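Local atomic coordinates of ABC-type phosphate transport system, periplasmic component (Lactobacillus brevis, PDB entry 4ECF), a protein that probably binds phosphate outside the cytoplasmic membrane as the solute-binding component of the PstSACB ABC transporter, which imports it. Residues Gly132-Phe137 with Ile170-Phe175. Sequence-based numbering, arbitrary orientation.
With PO4 (phosphate ion), chain B.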
loop_
_atom_site.group_PDB
_atom_site.type_symbol
_atom_site.label_atom_id
_atom_site.label_comp_id
_atom_site.label_asym_id
_atom_site.label_seq_id
_atom_site.Cartn_x
_atom_site.Cartn_y
_atom_site.Cartn_z
ATOM N N GLY A 132 -5.793 2.091 2.548
ATOM C CA GLY A 132 -4.651 2.242 3.401
ATOM C C GLY A 132 -3.545 3.021 2.718
ATOM O O GLY A 132 -2.776 3.763 3.377
ATOM N N THR A 133 -3.515 2.920 1.393
ATOM C CA THR A 133 -2.584 3.744 0.568
ATOM C C THR A 133 -2.912 5.226 0.768
ATOM O O THR A 133 -2.004 6.055 1.014
ATOM C CB THR A 133 -2.664 3.380 -0.908
ATOM O OG1 THR A 133 -2.436 1.959 -1.075
ATOM C CG2 THR A 133 -1.536 4.126 -1.639
ATOM N N ARG A 134 -4.185 5.557 0.652
ATOM C CA ARG A 134 -4.590 6.922 0.832
ATOM C C ARG A 134 -4.257 7.449 2.255
ATOM O O ARG A 134 -3.716 8.532 2.387
ATOM C CB ARG A 134 -6.060 7.135 0.517
ATOM C CG ARG A 134 -6.531 8.561 0.800
ATOM C CD ARG A 134 -7.927 8.788 0.289
ATOM N NE ARG A 134 -8.352 10.148 0.621
ATOM C CZ ARG A 134 -9.435 10.715 0.115
ATOM N NH1 ARG A 134 -10.170 10.060 -0.745
ATOM N NH2 ARG A 134 -9.751 11.958 0.460
ATOM N N ALA A 135 -4.558 6.668 3.306
ATOM C CA ALA A 135 -4.254 7.096 4.666
ATOM C C ALA A 135 -2.773 7.363 4.861
ATOM O O ALA A 135 -2.369 8.342 5.472
ATOM C CB ALA A 135 -4.779 6.078 5.672
ATOM N N THR A 136 -1.952 6.464 4.317
ATOM C CA THR A 136 -0.493 6.559 4.479
ATOM C C THR A 136 0.036 7.754 3.724
ATOM O O THR A 136 0.884 8.512 4.224
ATOM C CB THR A 136 0.191 5.237 4.028
ATOM O OG1 THR A 136 -0.317 4.168 4.836
ATOM C CG2 THR A 136 1.682 5.339 4.264
ATOM N N PHE A 137 -0.539 7.991 2.548
ATOM C CA PHE A 137 -0.099 9.073 1.677
ATOM C C PHE A 137 -0.452 10.432 2.317
ATOM O O PHE A 137 0.397 11.343 2.400
ATOM C CB PHE A 137 -0.708 8.927 0.276
ATOM C CG PHE A 137 -0.257 9.999 -0.691
ATOM C CD1 PHE A 137 1.026 9.977 -1.206
ATOM C CD2 PHE A 137 -1.119 11.035 -1.085
ATOM C CE1 PHE A 137 1.451 10.935 -2.126
ATOM C CE2 PHE A 137 -0.682 12.012 -1.986
ATOM C CZ PHE A 137 0.588 11.953 -2.509
ATOM N N ILE A 170 -2.430 12.947 -11.658
ATOM C CA ILE A 170 -1.596 12.495 -10.569
ATOM C C ILE A 170 -2.392 11.663 -9.561
ATOM O O ILE A 170 -3.506 11.963 -9.242
ATOM C CB ILE A 170 -0.890 13.697 -9.897
ATOM C CG1 ILE A 170 0.025 13.233 -8.780
ATOM C CG2 ILE A 170 -1.920 14.744 -9.401
ATOM C CD1 ILE A 170 0.947 14.315 -8.203
ATOM N N SER A 171 -1.747 10.627 -9.033
ATOM C CA SER A 171 -2.306 9.801 -7.955
ATOM C C SER A 171 -1.152 9.226 -7.140
ATOM O O SER A 171 -0.030 9.750 -7.154
ATOM C CB SER A 171 -3.215 8.697 -8.476
ATOM O OG SER A 171 -4.022 8.174 -7.426
ATOM N N TYR A 172 -1.479 8.200 -6.394
ATOM C CA TYR A 172 -0.497 7.535 -5.527
ATOM C C TYR A 172 -0.749 6.044 -5.573
ATOM O O TYR A 172 -1.902 5.614 -5.613
ATOM C CB TYR A 172 -0.604 8.109 -4.112
ATOM C CG TYR A 172 -1.995 8.355 -3.665
ATOM C CD1 TYR A 172 -2.762 7.345 -3.137
ATOM C CD2 TYR A 172 -2.624 9.597 -3.878
ATOM C CE1 TYR A 172 -4.073 7.554 -2.743
ATOM C CE2 TYR A 172 -3.923 9.825 -3.486
ATOM C CZ TYR A 172 -4.667 8.788 -2.916
ATOM O OH TYR A 172 -5.977 9.012 -2.529
ATOM N N VAL A 173 0.329 5.244 -5.479
ATOM C CA VAL A 173 0.231 3.814 -5.561
ATOM C C VAL A 173 1.427 3.158 -4.901
ATOM O O VAL A 173 2.518 3.741 -4.804
ATOM C CB VAL A 173 0.092 3.323 -7.030
ATOM C CG1 VAL A 173 1.439 3.337 -7.776
ATOM C CG2 VAL A 173 -0.687 2.027 -7.089
ATOM N N ALA A 174 1.174 1.968 -4.397
ATOM C CA ALA A 174 2.254 1.126 -3.829
ATOM C C ALA A 174 3.362 0.877 -4.874
ATOM O O ALA A 174 3.089 0.711 -6.045
ATOM C CB ALA A 174 1.656 -0.200 -3.333
ATOM N N PHE A 175 4.629 0.788 -4.423
ATOM C CA PHE A 175 5.779 0.603 -5.306
ATOM C C PHE A 175 5.668 -0.529 -6.380
ATOM O O PHE A 175 6.011 -0.315 -7.561
ATOM C CB PHE A 175 7.047 0.320 -4.464
ATOM C CG PHE A 175 7.704 1.529 -3.817
ATOM C CD1 PHE A 175 7.108 2.782 -3.736
ATOM C CD2 PHE A 175 8.923 1.365 -3.182
ATOM C CE1 PHE A 175 7.754 3.836 -3.104
ATOM C CE2 PHE A 175 9.573 2.434 -2.565
ATOM C CZ PHE A 175 8.976 3.645 -2.509
HETATM P P PO4 B . -5.289 -0.233 -0.166
HETATM O O1 PO4 B . -4.950 1.191 -0.590
HETATM O O2 PO4 B . -5.892 -0.319 1.188
HETATM O O3 PO4 B . -6.122 -0.949 -1.194
HETATM O O4 PO4 B . -3.926 -1.083 -0.131
HETATM O O HOH W 1 -1.562 1.433 -3.720
#
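The phosphate site of this periplasmic-binding-protein fold sits at the N-terminus of helix 132-140, and the first turns of that helix pack on strand 169-174 mainly through Y172, met by T133, R134 and F137. The rings of F137 and Y172 form an offset stack, centroids 4.6 Å apart and planes inclined by 19°. Y172 CD2 lies over the F137 face toward its rim, 3.5 Å from F137 CD2, while Y172 CB makes a CH-pi contact over the same ring, 3.9 Å from its centroid. Y172 CG stands between its backbone N and carbonyl carbon, turning the ring toward the helix. T133 CG2 meets the edge of this ring at CD1, and the extended methylenes of R134 pass its phenol end, R134 CG lying 3.4 Å from Y172 OH. That buried hydroxyl is hydrogen-bonded to N126 ND2 and the backbone N of R127, and the R134 guanidinium to R127 O, with a salt bridge to E138.

T133 suits its place because its two branches serve different partners. OG1 lies beside the backbone N (chi1 -55°), and CG2, anti to that N, faces the strand. OG1 and the backbone N of T133 both donate to phosphate O1, at 2.7 Å and 3.0 Å. A water donates to T133 OG1 and accepts from A174 N, bridging helix and strand. G132, without a side chain, sends its N-H to phosphate O2 at 2.8 Å, nearly straight at 167°. S131, T12 and T41 hydroxyls and R127 NH2 also hydrogen-bond the ion. The positive end of the helix dipole probably helps hold the anion. Phosphate held by amides and a hydroxyl at a helix N-terminus fits the ligand cleft of PstS-type periplasmic binding proteins.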